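Local coordinates for glycosyltransferase (Streptomyces viridochromogenes, PDB 2IUY), which probably transfers a sugar from a nucleotide donor in the biosynthesis of the antibiotic avilamycin A, as a retaining glycosyltransferase of family GT4, at residues G30-Q33 / W34-N38; P253-T256 / V257-E260; A99-P102 / P103-F107; A37-M40 / D41-E45. One frame throughout, in Å; residues are numbered along the deposited sequence.

Contact 1: G30-Q33 / W34-N38; sequences GGIQ and WVVAN
Trp34 folds its indole back toward Gly30: its CD1 comes within 3.4 Å of Gly30 O, which approaches the ring obliquely. The same oxygen accepts a weak hydrogen bond from Trp34 N at 3.4 Å, so the N-cap glycine meets both backbone and ring of the residue four places on. Packing is tight again just beyond. Val36, with CG2 beside its backbone N and CG1 anti to it (chi1 179°), brings CG2 to 3.1 Å from Ile32 O, the carbonyl that also receives Val36 N at 3.0 Å. Val35 repeats the pattern, its CG2 lying 3.4 Å from Gly31 O while its N donates to that oxygen at 3.1 Å. Ala37 N to Gln33 O continues the ladder. These are the first two turns of helix 31-45, the connecting helix of the beta-alpha-beta unit between strands 5-9 and 49-53 of a Rossmann-like sheet. Glycine suits the cap, since at the backbone angles of Gly30 a CB would be pressed against the preceding carbonyl oxygen; Gly30 is also one of the residues that bind UDP, which is absent from this model. Trp34 is buried against Pro25 and Pro26, and its aromatic surface makes a cation-pi interaction with Arg225, another residue of the UDP site. The looser side is that of the Ile32 side chain, partly exposed like Gly31. It points away from the following turn and merely grazes Val36, CG2 to CG2 at 4.1 Å, the two crossing at a slant, and also touches Phe113.

Contact 2: P253-T256 / V257-E260; sequences PGAT and VVSE
Ala255 meets Val258 twice, through its backbone and through its methyl group. Its positive phi (52°) places it in the left-handed region, a conformation that costs a non-glycine residue some energy but that a small alanine probably tolerates better than a branched residue, where the loop enters the helix. Val258 N donates to Ala255 O at 3.0 Å, but from well above the carbonyl plane rather than along a lone pair. Beside this bond Ala255 CB packs on Val258 CG2 at 3.9 Å, a small apolar patch. Thr256 follows, and its carbonyl oxygen is gripped by two donors. Glu260 N, one turn on, donates to it at 3.1 Å. Ser259 OG adds a second bond at 3.0 Å; it can do so because chi1 of 59° holds the hydroxyl between its own backbone N and carbonyl carbon, turned back down the helix, a use to which serine is well suited. Glu260 CG also lies 3.3 Å from Thr256 O, while its carboxylate passes Thr256 OG1 with OE1 3.7 Å away, in packing contact. The polar ends of that glutamate are held from outside: OE1 by a salt bridge to Arg225 and OE2 by a hydrogen bond to Tyr152. Thr256, Val257 and Glu260 belong to the UDP site of this protein, empty here, and Glu260 fits the second glutamate of the E-X7-E motif of retaining GT4 enzymes. In the fold, Val257 rests on Val235 and Ala237 of strand 234-237, Val258 packs on helix 276-279, and Val258 and Ser259 both touch Trp319 of helix 308-319.

Contact 3: A99-P102 / P103-F107; sequences AGLP and PGTAF
The ring of Phe107 is approached obliquely by Leu101, whose CD1 lies 4.0 Å from Phe107 CD1, the two side chains crossing at about a right angle. With CG anti to the backbone N (chi1 -176°), the phenyl group is carried back toward the loop, and it is also touched by Val88 and Asp90 of strand 87-90 and by Ile96, Pro98 and Asn119 of loops. Leu101 CD1 extends the apolar patch to Thr105 CG2 at 4.2 Å. Pro103 stands further out, exposed, while Pro102 CD lies 3.6 Å from Thr105 OG1. Thr105 N closes the turn with a bond of 3.1 Å to Pro102 O. Its hydroxyl lies by that same oxygen and within weak reach of Val85 O. Pro103, whose ring fixes phi near -57°, and Gly104, with its positive phi of 100°, suit the two central places. Together they make a classic type II beta turn from Pro102 to Thr105, which reverses the loop and delivers the chain into strand 106-111 of the N-terminal parallel sheet of this GT-B fold.

Contact 4: A37-M40 / D41-E45; sequences ANLM and DGLLE
Asp41 leans back over the preceding turn, its N bonded to Ala37 O at 3.1 Å. Its CG lies beside its own backbone N (chi1 -74°), which brings OD1 just as near to Ala37 O; these two are both acceptors and make no bond. OD2 forms a salt bridge with Arg151, which probably also eases the closeness of Asp148. The terminal CE of selenomethionine 40 (Met40) also lies by Asp41 OD1, at 3.8 Å. Gly42 adds a rung of the helix ladder, its N donating to Asn38 O at 3.2 Å. Leu43 N then bonds to Leu39 O at an N-H...O angle of 165°, and the leucines of successive turns touch, crossing at a slant: Leu43 CD1 rests 4.0 Å from Leu39 CG. Leu44 lies alongside Met40, both pointing the same way, with Leu44 CD1 3.8 Å from Met40 CG. The long, flexible Met40 chain suits this buried seam, as it can lie along leucine and still bend its end toward the aspartate. Glu45, at the exposed end, hydrogen-bonds to His321. The helix is the crossover of a beta-alpha-beta unit: Met40, Leu43 and Leu44 pack on Val50 of strand 49-53, Leu39 and Met40 on Leu8 of strand 5-9, while Leu39 and Leu43 also meet helix 321-336.

Overall arrangement
Contacts 1 and 4 are successive buried parts of helix 31-45, sharing Ala37 and Asn38; in contact 1 the helix start faces the UDP site, whereas contact 4 is a leucine-rich seam against the N-terminal sheet. Contact 2 opens helix 256-263 of the other domain and is partly buried. It touches contact 1 across the interdomain cleft, where Gly31 CA lies 4.1 Å from Thr256 CG2 and where Gly30, Thr256, Val257 and Glu260 belong to the UDP site. Contact 3 is the surface member, a proline-glycine turn whose centre is about 31 Å from that of contact 2. It serves the same sheet as contact 4, away from the UDP site.

Contact 1: G30-Q33 / W34-N38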
loop_
_atom_site.group_PDB
_atom_site.type_symbol
_atom_site.label_atom_id
_atom_site.label_comp_id
_atom_site.label_asym_id
_atom_site.label_seq_id
_atom_site.Cartn_x
_atom_site.Cartn_y
_atom_site.Cartn_z
ATOM N N GLY A 30 1.731 5.078 6.900
ATOM C CA GLY A 30 0.421 4.478 6.761
ATOM C C GLY A 30 0.127 4.113 5.326
ATOM O O GLY A 30 -0.299 4.971 4.528
ATOM N N GLY A 31 0.338 2.841 5.025
ATOM C CA GLY A 31 0.046 2.253 3.730
ATOM C C GLY A 31 -1.373 2.364 3.241
ATOM O O GLY A 31 -1.556 2.800 2.141
ATOM N N ILE A 32 -2.378 1.961 4.027
ATOM C CA ILE A 32 -3.793 2.049 3.582
ATOM C C ILE A 32 -4.247 3.454 3.165
ATOM O O ILE A 32 -5.035 3.628 2.209
ATOM C CB ILE A 32 -4.811 1.473 4.628
ATOM C CG1 ILE A 32 -4.621 -0.050 4.773
ATOM C CG2 ILE A 32 -6.292 1.835 4.253
ATOM C CD1 ILE A 32 -5.382 -0.674 6.014
ATOM N N GLN A 33 -3.738 4.442 3.899
ATOM C CA GLN A 33 -4.079 5.846 3.726
ATOM C C GLN A 33 -3.526 6.368 2.402
ATOM O O GLN A 33 -4.172 7.155 1.738
ATOM C CB GLN A 33 -3.556 6.660 4.910
ATOM C CG GLN A 33 -4.186 6.280 6.232
ATOM C CD GLN A 33 -3.340 5.284 7.074
ATOM O OE1 GLN A 33 -2.497 4.538 6.553
ATOM N NE2 GLN A 33 -3.576 5.281 8.366
ATOM N N TRP A 34 -2.336 5.911 2.026
ATOM C CA TRP A 34 -1.780 6.162 0.707
ATOM C C TRP A 34 -2.639 5.485 -0.385
ATOM O O TRP A 34 -2.947 6.091 -1.398
ATOM C CB TRP A 34 -0.289 5.719 0.614
ATOM C CG TRP A 34 0.613 6.849 1.103
ATOM C CD1 TRP A 34 1.375 6.875 2.238
ATOM C CD2 TRP A 34 0.747 8.134 0.492
ATOM N NE1 TRP A 34 1.980 8.117 2.368
ATOM C CE2 TRP A 34 1.618 8.899 1.300
ATOM C CE3 TRP A 34 0.236 8.706 -0.684
ATOM C CZ2 TRP A 34 2.002 10.196 0.958
ATOM C CZ3 TRP A 34 0.598 10.006 -1.008
ATOM C CH2 TRP A 34 1.462 10.736 -0.186
ATOM N N VAL A 35 -3.052 4.254 -0.149
ATOM C CA VAL A 35 -3.923 3.568 -1.138
ATOM C C VAL A 35 -5.154 4.412 -1.421
ATOM O O VAL A 35 -5.518 4.621 -2.569
ATOM C CB VAL A 35 -4.321 2.144 -0.699
ATOM C CG1 VAL A 35 -5.295 1.496 -1.725
ATOM C CG2 VAL A 35 -3.052 1.268 -0.509
ATOM N N VAL A 36 -5.808 4.872 -0.370
ATOM C CA VAL A 36 -7.080 5.607 -0.476
ATOM C C VAL A 36 -6.882 6.944 -1.210
ATOM O O VAL A 36 -7.707 7.332 -2.000
ATOM C CB VAL A 36 -7.703 5.817 0.944
ATOM C CG1 VAL A 36 -9.003 6.600 0.866
ATOM C CG2 VAL A 36 -7.968 4.449 1.616
ATOM N N ALA A 37 -5.762 7.640 -0.924
ATOM C CA ALA A 37 -5.384 8.870 -1.601
ATOM C C ALA A 37 -5.242 8.666 -3.129
ATOM O O ALA A 37 -5.781 9.443 -3.907
ATOM C CB ALA A 37 -4.077 9.436 -0.982
ATOM N N ASN A 38 -4.537 7.615 -3.526
ATOM C CA ASN A 38 -4.249 7.326 -4.900
ATOM C C ASN A 38 -5.520 6.858 -5.637
ATOM O O ASN A 38 -5.782 7.269 -6.802
ATOM C CB ASN A 38 -3.136 6.233 -5.015
ATOM C CG ASN A 38 -1.745 6.786 -4.740
ATOM O OD1 ASN A 38 -1.277 7.722 -5.416
ATOM N ND2 ASN A 38 -1.050 6.171 -3.789
#

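Contact 2: P253-T256 / V257-E260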
loop_
_atom_site.group_PDB
_atom_site.type_symbol
_atom_site.label_atom_id
_atom_site.label_comp_id
_atom_site.label_asym_id
_atom_site.label_seq_id
_atom_site.Cartn_x
_atom_site.Cartn_y
_atom_site.Cartn_z
ATOM N N PRO A 253 -0.346 -8.582 1.580
ATOM C CA PRO A 253 -1.539 -8.359 0.718
ATOM C C PRO A 253 -1.349 -7.651 -0.633
ATOM O O PRO A 253 -1.841 -8.179 -1.675
ATOM C CB PRO A 253 -2.517 -7.578 1.616
ATOM C CG PRO A 253 -1.997 -7.732 3.011
ATOM C CD PRO A 253 -0.532 -8.061 2.944
ATOM N N GLY A 254 -0.638 -6.509 -0.618
ATOM C CA GLY A 254 -0.507 -5.660 -1.776
ATOM C C GLY A 254 0.766 -4.835 -1.921
ATOM O O GLY A 254 1.109 -4.424 -3.053
ATOM N N ALA A 255 1.470 -4.580 -0.811
ATOM C CA ALA A 255 2.806 -3.960 -0.841
ATOM C C ALA A 255 2.856 -2.660 -1.645
ATOM O O ALA A 255 3.414 -2.585 -2.735
ATOM C CB ALA A 255 3.883 -4.943 -1.339
ATOM N N THR A 256 2.237 -1.646 -1.087
ATOM C CA THR A 256 2.134 -0.342 -1.698
ATOM C C THR A 256 3.534 0.205 -2.083
ATOM O O THR A 256 3.689 0.852 -3.106
ATOM C CB THR A 256 1.393 0.617 -0.706
ATOM O OG1 THR A 256 1.058 1.868 -1.371
ATOM C CG2 THR A 256 2.258 0.883 0.510
ATOM N N VAL A 257 4.564 -0.113 -1.290
ATOM C CA VAL A 257 5.921 0.425 -1.556
ATOM C C VAL A 257 6.449 0.013 -2.932
ATOM O O VAL A 257 7.257 0.715 -3.494
ATOM C CB VAL A 257 6.972 0.008 -0.458
ATOM C CG1 VAL A 257 7.463 -1.469 -0.658
ATOM C CG2 VAL A 257 8.134 1.018 -0.406
ATOM N N VAL A 258 5.966 -1.112 -3.468
ATOM C CA VAL A 258 6.398 -1.583 -4.792
ATOM C C VAL A 258 5.978 -0.594 -5.909
ATOM O O VAL A 258 6.810 -0.172 -6.741
ATOM C CB VAL A 258 5.882 -3.030 -5.105
ATOM C CG1 VAL A 258 6.240 -3.484 -6.581
ATOM C CG2 VAL A 258 6.468 -4.054 -4.143
ATOM N N SER A 259 4.685 -0.240 -5.925
ATOM C CA SER A 259 4.153 0.686 -6.929
ATOM C C SER A 259 4.720 2.081 -6.729
ATOM O O SER A 259 4.971 2.803 -7.704
ATOM C CB SER A 259 2.596 0.689 -6.945
ATOM O OG SER A 259 2.109 1.055 -5.665
ATOM N N GLU A 260 4.937 2.448 -5.463
ATOM C CA GLU A 260 5.526 3.744 -5.076
ATOM C C GLU A 260 6.961 3.904 -5.544
ATOM O O GLU A 260 7.292 4.924 -6.123
ATOM C CB GLU A 260 5.420 3.972 -3.564
ATOM C CG GLU A 260 3.949 4.173 -3.222
ATOM C CD GLU A 260 3.694 4.644 -1.831
ATOM O OE1 GLU A 260 4.048 3.913 -0.898
ATOM O OE2 GLU A 260 3.108 5.756 -1.684
#

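Contact 3: A99-P102 / P103-F107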
loop_
_atom_site.group_PDB
_atom_site.type_symbol
_atom_site.label_atom_id
_atom_site.label_comp_id
_atom_site.label_asym_id
_atom_site.label_seq_id
_atom_site.Cartn_x
_atom_site.Cartn_y
_atom_site.Cartn_z
ATOM N N ALA A 99 -24.876 -3.451 6.781
ATOM C CA ALA A 99 -26.160 -3.343 7.499
ATOM C C ALA A 99 -26.469 -1.898 7.787
ATOM O O ALA A 99 -25.585 -1.150 8.249
ATOM C CB ALA A 99 -26.124 -4.142 8.830
ATOM N N GLY A 100 -27.687 -1.472 7.496
ATOM C CA GLY A 100 -28.056 -0.103 7.854
ATOM C C GLY A 100 -27.922 0.921 6.755
ATOM O O GLY A 100 -28.406 2.065 6.879
ATOM N N LEU A 101 -27.247 0.543 5.673
ATOM C CA LEU A 101 -27.136 1.425 4.513
ATOM C C LEU A 101 -28.531 1.584 3.852
ATOM O O LEU A 101 -29.367 0.649 3.900
ATOM C CB LEU A 101 -26.121 0.856 3.497
ATOM C CG LEU A 101 -24.664 0.708 3.956
ATOM C CD1 LEU A 101 -23.875 0.267 2.765
ATOM C CD2 LEU A 101 -24.069 2.036 4.535
ATOM N N PRO A 102 -28.777 2.750 3.227
ATOM C CA PRO A 102 -30.070 3.019 2.622
ATOM C C PRO A 102 -30.294 2.098 1.430
ATOM O O PRO A 102 -29.317 1.664 0.796
ATOM C CB PRO A 102 -29.950 4.482 2.156
ATOM C CG PRO A 102 -28.830 5.043 2.898
ATOM C CD PRO A 102 -27.867 3.886 3.047
ATOM N N PRO A 103 -31.574 1.784 1.123
ATOM C CA PRO A 103 -31.807 0.890 -0.020
ATOM C C PRO A 103 -31.186 1.488 -1.257
ATOM O O PRO A 103 -31.251 2.691 -1.462
ATOM C CB PRO A 103 -33.337 0.898 -0.188
ATOM C CG PRO A 103 -33.899 1.495 1.074
ATOM C CD PRO A 103 -32.826 2.256 1.762
ATOM N N GLY A 104 -30.565 0.663 -2.078
ATOM C CA GLY A 104 -29.988 1.144 -3.314
ATOM C C GLY A 104 -28.486 1.360 -3.192
ATOM O O GLY A 104 -27.782 1.470 -4.204
ATOM N N THR A 105 -27.980 1.418 -1.970
ATOM C CA THR A 105 -26.552 1.686 -1.781
ATOM C C THR A 105 -25.746 0.381 -1.894
ATOM O O THR A 105 -25.975 -0.558 -1.149
ATOM C CB THR A 105 -26.265 2.444 -0.435
ATOM O OG1 THR A 105 -27.035 3.644 -0.417
ATOM C CG2 THR A 105 -24.813 2.846 -0.358
ATOM N N ALA A 106 -24.781 0.346 -2.824
ATOM C CA ALA A 106 -23.892 -0.820 -2.971
ATOM C C ALA A 106 -22.794 -0.784 -1.913
ATOM O O ALA A 106 -22.317 0.286 -1.520
ATOM C CB ALA A 106 -23.242 -0.839 -4.403
ATOM N N PHE A 107 -22.400 -1.962 -1.452
ATOM C CA PHE A 107 -21.296 -2.066 -0.512
ATOM C C PHE A 107 -20.149 -2.881 -1.149
ATOM O O PHE A 107 -20.354 -3.995 -1.659
ATOM C CB PHE A 107 -21.743 -2.673 0.819
ATOM C CG PHE A 107 -20.661 -2.708 1.836
ATOM C CD1 PHE A 107 -20.358 -1.571 2.604
ATOM C CD2 PHE A 107 -19.903 -3.868 2.019
ATOM C CE1 PHE A 107 -19.318 -1.608 3.547
ATOM C CE2 PHE A 107 -18.885 -3.926 2.974
ATOM C CZ PHE A 107 -18.575 -2.794 3.716
#

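Contact 4: A37-M40 / D41-E45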
loop_
_atom_site.group_PDB
_atom_site.type_symbol
_atom_site.label_atom_id
_atom_site.label_comp_id
_atom_site.label_asym_id
_atom_site.label_seq_id
_atom_site.Cartn_x
_atom_site.Cartn_y
_atom_site.Cartn_z
ATOM N N ALA A 37 -5.762 7.640 -0.924
ATOM C CA ALA A 37 -5.384 8.870 -1.601
ATOM C C ALA A 37 -5.242 8.666 -3.129
ATOM O O ALA A 37 -5.781 9.443 -3.907
ATOM C CB ALA A 37 -4.077 9.436 -0.982
ATOM N N ASN A 38 -4.537 7.615 -3.526
ATOM C CA ASN A 38 -4.249 7.326 -4.900
ATOM C C ASN A 38 -5.520 6.858 -5.637
ATOM O O ASN A 38 -5.782 7.269 -6.802
ATOM C CB ASN A 38 -3.136 6.233 -5.015
ATOM C CG ASN A 38 -1.745 6.786 -4.740
ATOM O OD1 ASN A 38 -1.277 7.722 -5.416
ATOM N ND2 ASN A 38 -1.050 6.171 -3.789
ATOM N N LEU A 39 -6.284 6.014 -4.953
ATOM C CA LEU A 39 -7.628 5.599 -5.410
ATOM C C LEU A 39 -8.553 6.798 -5.645
ATOM O O LEU A 39 -9.188 6.925 -6.698
ATOM C CB LEU A 39 -8.284 4.572 -4.446
ATOM C CG LEU A 39 -9.697 4.126 -4.912
ATOM C CD1 LEU A 39 -9.693 3.636 -6.392
ATOM C CD2 LEU A 39 -10.369 3.109 -4.036
HETATM N N MSE A 40 -8.627 7.646 -4.639
HETATM C CA MSE A 40 -9.468 8.823 -4.648
HETATM C C MSE A 40 -9.153 9.756 -5.837
HETATM O O MSE A 40 -10.051 10.337 -6.426
HETATM C CB MSE A 40 -9.231 9.538 -3.321
HETATM C CG MSE A 40 -9.755 10.931 -3.229
HETATM SE SE MSE A 40 -9.243 11.611 -1.461
HETATM C CE MSE A 40 -7.396 12.198 -1.878
ATOM N N ASP A 41 -7.861 9.932 -6.133
ATOM C CA ASP A 41 -7.401 10.788 -7.237
ATOM C C ASP A 41 -7.929 10.213 -8.542
ATOM O O ASP A 41 -8.408 10.944 -9.401
ATOM C CB ASP A 41 -5.874 10.792 -7.320
ATOM C CG ASP A 41 -5.219 11.594 -6.222
ATOM O OD1 ASP A 41 -5.932 12.182 -5.369
ATOM O OD2 ASP A 41 -3.964 11.608 -6.219
ATOM N N GLY A 42 -7.824 8.897 -8.700
ATOM C CA GLY A 42 -8.392 8.205 -9.905
ATOM C C GLY A 42 -9.888 8.471 -10.110
ATOM O O GLY A 42 -10.304 8.870 -11.213
ATOM N N LEU A 43 -10.679 8.247 -9.054
ATOM C CA LEU A 43 -12.127 8.386 -9.066
ATOM C C LEU A 43 -12.557 9.825 -9.405
ATOM O O LEU A 43 -13.455 10.003 -10.164
ATOM C CB LEU A 43 -12.713 7.978 -7.699
ATOM C CG LEU A 43 -12.613 6.470 -7.392
ATOM C CD1 LEU A 43 -12.963 6.205 -5.972
ATOM C CD2 LEU A 43 -13.519 5.656 -8.417
ATOM N N LEU A 44 -11.913 10.814 -8.776
ATOM C CA LEU A 44 -12.113 12.216 -9.038
ATOM C C LEU A 44 -11.737 12.579 -10.473
ATOM O O LEU A 44 -12.429 13.375 -11.106
ATOM C CB LEU A 44 -11.305 13.054 -8.028
ATOM C CG LEU A 44 -11.749 13.023 -6.543
ATOM C CD1 LEU A 44 -10.684 13.744 -5.658
ATOM C CD2 LEU A 44 -13.185 13.617 -6.358
ATOM N N GLU A 45 -10.632 12.026 -10.991
ATOM C CA GLU A 45 -10.212 12.326 -12.357
ATOM C C GLU A 45 -11.233 11.769 -13.338
ATOM O O GLU A 45 -11.453 12.334 -14.429
ATOM C CB GLU A 45 -8.848 11.708 -12.666
ATOM C CG GLU A 45 -7.942 12.581 -13.541
ATOM C CD GLU A 45 -6.467 12.199 -13.391
ATOM O OE1 GLU A 45 -5.882 12.426 -12.302
ATOM O OE2 GLU A 45 -5.884 11.688 -14.367
#